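PDB 3E13: putative iron-uptake ABC transport system,periplasmic iron-binding protein from Campylobacter jejuni, which binds ferric iron in the periplasm, probably delivering it to an ABC transporter for uptake into the cell. Local coordinates for residues V76-L81 with M254-P260. Sequence-based numbering, arbitrary orientation.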
loop_
_atom_site.group_PDB
_atom_site.type_symbol
_atom_site.label_atom_id
_atom_site.label_comp_id
_atom_site.label_asym_id
_atom_site.label_seq_id
_atom_site.Cartn_x
_atom_site.Cartn_y
_atom_site.Cartn_z
ATOM N N VAL A 76 0.516 17.117 -13.634
ATOM C CA VAL A 76 1.914 17.483 -13.668
ATOM C C VAL A 76 2.543 16.814 -14.853
ATOM O O VAL A 76 2.454 15.614 -14.990
ATOM C CB VAL A 76 2.647 17.104 -12.355
ATOM C CG1 VAL A 76 4.156 17.320 -12.417
ATOM C CG2 VAL A 76 2.064 17.891 -11.186
ATOM N N SER A 77 3.148 17.619 -15.735
ATOM C CA SER A 77 3.860 17.106 -16.920
ATOM C C SER A 77 5.354 17.271 -16.672
ATOM O O SER A 77 5.899 18.372 -16.825
ATOM C CB SER A 77 3.461 17.823 -18.215
ATOM O OG SER A 77 4.106 17.230 -19.337
ATOM N N SER A 78 6.018 16.160 -16.295
ATOM C CA SER A 78 7.414 16.174 -15.878
ATOM C C SER A 78 8.160 15.153 -16.724
ATOM O O SER A 78 7.833 13.931 -16.721
ATOM C CB SER A 78 7.496 15.728 -14.426
ATOM O OG SER A 78 8.824 15.358 -14.094
ATOM N N LYS A 79 9.179 15.601 -17.435
ATOM C CA LYS A 79 10.006 14.642 -18.164
ATOM C C LYS A 79 10.701 13.653 -17.235
ATOM O O LYS A 79 10.944 12.476 -17.615
ATOM C CB LYS A 79 11.056 15.321 -19.026
ATOM C CG LYS A 79 10.547 16.037 -20.260
ATOM C CD LYS A 79 11.666 16.621 -21.063
ATOM C CE LYS A 79 11.210 17.123 -22.423
ATOM N NZ LYS A 79 12.411 17.679 -23.200
ATOM N N TYR A 80 11.033 14.132 -16.048
ATOM C CA TYR A 80 11.726 13.335 -15.059
ATOM C C TYR A 80 10.823 12.176 -14.615
ATOM O O TYR A 80 11.228 11.001 -14.655
ATOM C CB TYR A 80 12.179 14.176 -13.875
ATOM C CG TYR A 80 13.168 13.449 -13.008
ATOM C CD1 TYR A 80 12.762 12.737 -11.866
ATOM C CD2 TYR A 80 14.526 13.394 -13.340
ATOM C CE1 TYR A 80 13.637 12.018 -11.113
ATOM C CE2 TYR A 80 15.403 12.712 -12.549
ATOM C CZ TYR A 80 14.966 11.974 -11.471
ATOM O OH TYR A 80 15.835 11.305 -10.671
ATOM N N LEU A 81 9.584 12.497 -14.208
ATOM C CA LEU A 81 8.670 11.456 -13.769
ATOM C C LEU A 81 8.339 10.467 -14.895
ATOM O O LEU A 81 8.195 9.255 -14.647
ATOM C CB LEU A 81 7.373 12.083 -13.202
ATOM C CG LEU A 81 7.475 12.976 -11.983
ATOM C CD1 LEU A 81 6.100 13.531 -11.630
ATOM C CD2 LEU A 81 8.025 12.182 -10.730
ATOM N N MET A 254 7.941 15.942 -6.010
ATOM C CA MET A 254 7.489 14.749 -6.714
ATOM C C MET A 254 8.717 14.124 -7.449
ATOM O O MET A 254 8.955 12.913 -7.335
ATOM C CB MET A 254 6.357 15.131 -7.664
ATOM C CG MET A 254 5.075 15.471 -6.928
ATOM S SD MET A 254 3.860 16.250 -7.961
ATOM C CE MET A 254 3.227 14.859 -8.858
ATOM N N GLU A 255 9.499 14.973 -8.122
ATOM C CA GLU A 255 10.691 14.489 -8.823
ATOM C C GLU A 255 11.724 13.945 -7.850
ATOM O O GLU A 255 12.348 12.905 -8.122
ATOM C CB GLU A 255 11.268 15.583 -9.727
ATOM C CG GLU A 255 10.345 15.916 -10.886
ATOM C CD GLU A 255 10.826 17.025 -11.784
ATOM O OE1 GLU A 255 11.891 17.686 -11.484
ATOM O OE2 GLU A 255 10.199 17.213 -12.848
ATOM N N PHE A 256 11.892 14.610 -6.724
ATOM C CA PHE A 256 12.837 14.186 -5.707
ATOM C C PHE A 256 12.492 12.765 -5.201
ATOM O O PHE A 256 13.378 11.948 -4.938
ATOM C CB PHE A 256 12.801 15.215 -4.574
ATOM C CG PHE A 256 13.801 14.980 -3.483
ATOM C CD1 PHE A 256 15.152 15.221 -3.697
ATOM C CD2 PHE A 256 13.396 14.530 -2.232
ATOM C CE1 PHE A 256 16.092 15.045 -2.666
ATOM C CE2 PHE A 256 14.359 14.336 -1.200
ATOM C CZ PHE A 256 15.692 14.586 -1.454
ATOM N N MET A 257 11.207 12.445 -5.099
ATOM C CA MET A 257 10.796 11.117 -4.639
ATOM C C MET A 257 11.215 10.007 -5.611
ATOM O O MET A 257 11.350 8.864 -5.184
ATOM C CB MET A 257 9.298 11.044 -4.437
ATOM C CG MET A 257 8.745 11.855 -3.241
ATOM S SD MET A 257 9.569 11.566 -1.711
ATOM C CE MET A 257 9.250 9.853 -1.518
ATOM N N LEU A 258 11.458 10.334 -6.872
ATOM C CA LEU A 258 11.939 9.347 -7.861
ATOM C C LEU A 258 13.430 9.437 -8.088
ATOM O O LEU A 258 13.945 8.787 -9.003
ATOM C CB LEU A 258 11.143 9.458 -9.185
ATOM C CG LEU A 258 9.883 8.618 -9.328
ATOM C CD1 LEU A 258 10.197 7.137 -9.393
ATOM C CD2 LEU A 258 8.900 8.960 -8.217
ATOM N N SER A 259 14.127 10.258 -7.307
ATOM C CA SER A 259 15.593 10.381 -7.470
ATOM C C SER A 259 16.297 9.121 -6.981
ATOM O O SER A 259 15.766 8.370 -6.201
ATOM C CB SER A 259 16.099 11.611 -6.731
ATOM O OG SER A 259 15.985 11.520 -5.337
ATOM N N PRO A 260 17.498 8.859 -7.501
ATOM C CA PRO A 260 18.253 7.670 -7.111
ATOM C C PRO A 260 18.417 7.457 -5.633
ATOM O O PRO A 260 18.153 6.327 -5.167
ATOM C CB PRO A 260 19.595 7.887 -7.815
ATOM C CG PRO A 260 19.238 8.714 -9.025
ATOM C CD PRO A 260 18.150 9.648 -8.562
HETATM O O HOH W 1 11.471 17.178 -15.489
#
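In this periplasmic binding-protein fold, a serine N-cap at the start of helix 79-84 is tied to the last turn of helix 247-257. For S78, the t rotamer (chi1 163°) places one OG where it serves both as acceptor and as donor: OG accepts from L81 N at 3.0 Å, nearly linear at 175°, and because S78 is the residue just before the helix this is an N-cap bond; OG also donates to OE2 of E255 at 2.6 Å. In E255, chi2 of 178° extends the chain from CA to CD, carrying the carboxylate to S78 although CA-to-CB points sideways. A water adds a second route, accepting from Y80 N (3.1 Å) and donating to the same OE2 of E255 (2.9 Å).

On the buried side of this link, L81 (m, t) brings CD2 to 3.6 Å from M254 O and 4.2 Å from L258 CD2. M254 folds its terminal methyl (chi3 77°) so that CE lies 4.0 Å from V76 CG2 and 4.2 Å from L81 CD1. F97 of strand 97-109 touches both L81 and M254, so the apolar layer continues onto the sheet.

Y80, chi1 t, lays its ring along the exit of helix 247-257: CE1 is 4.1 Å from L258 CB, L258 O and S259 N sit at the ring edge, and OH stops 3.3 Å from S259 CA and 3.5 Å from P260 CD.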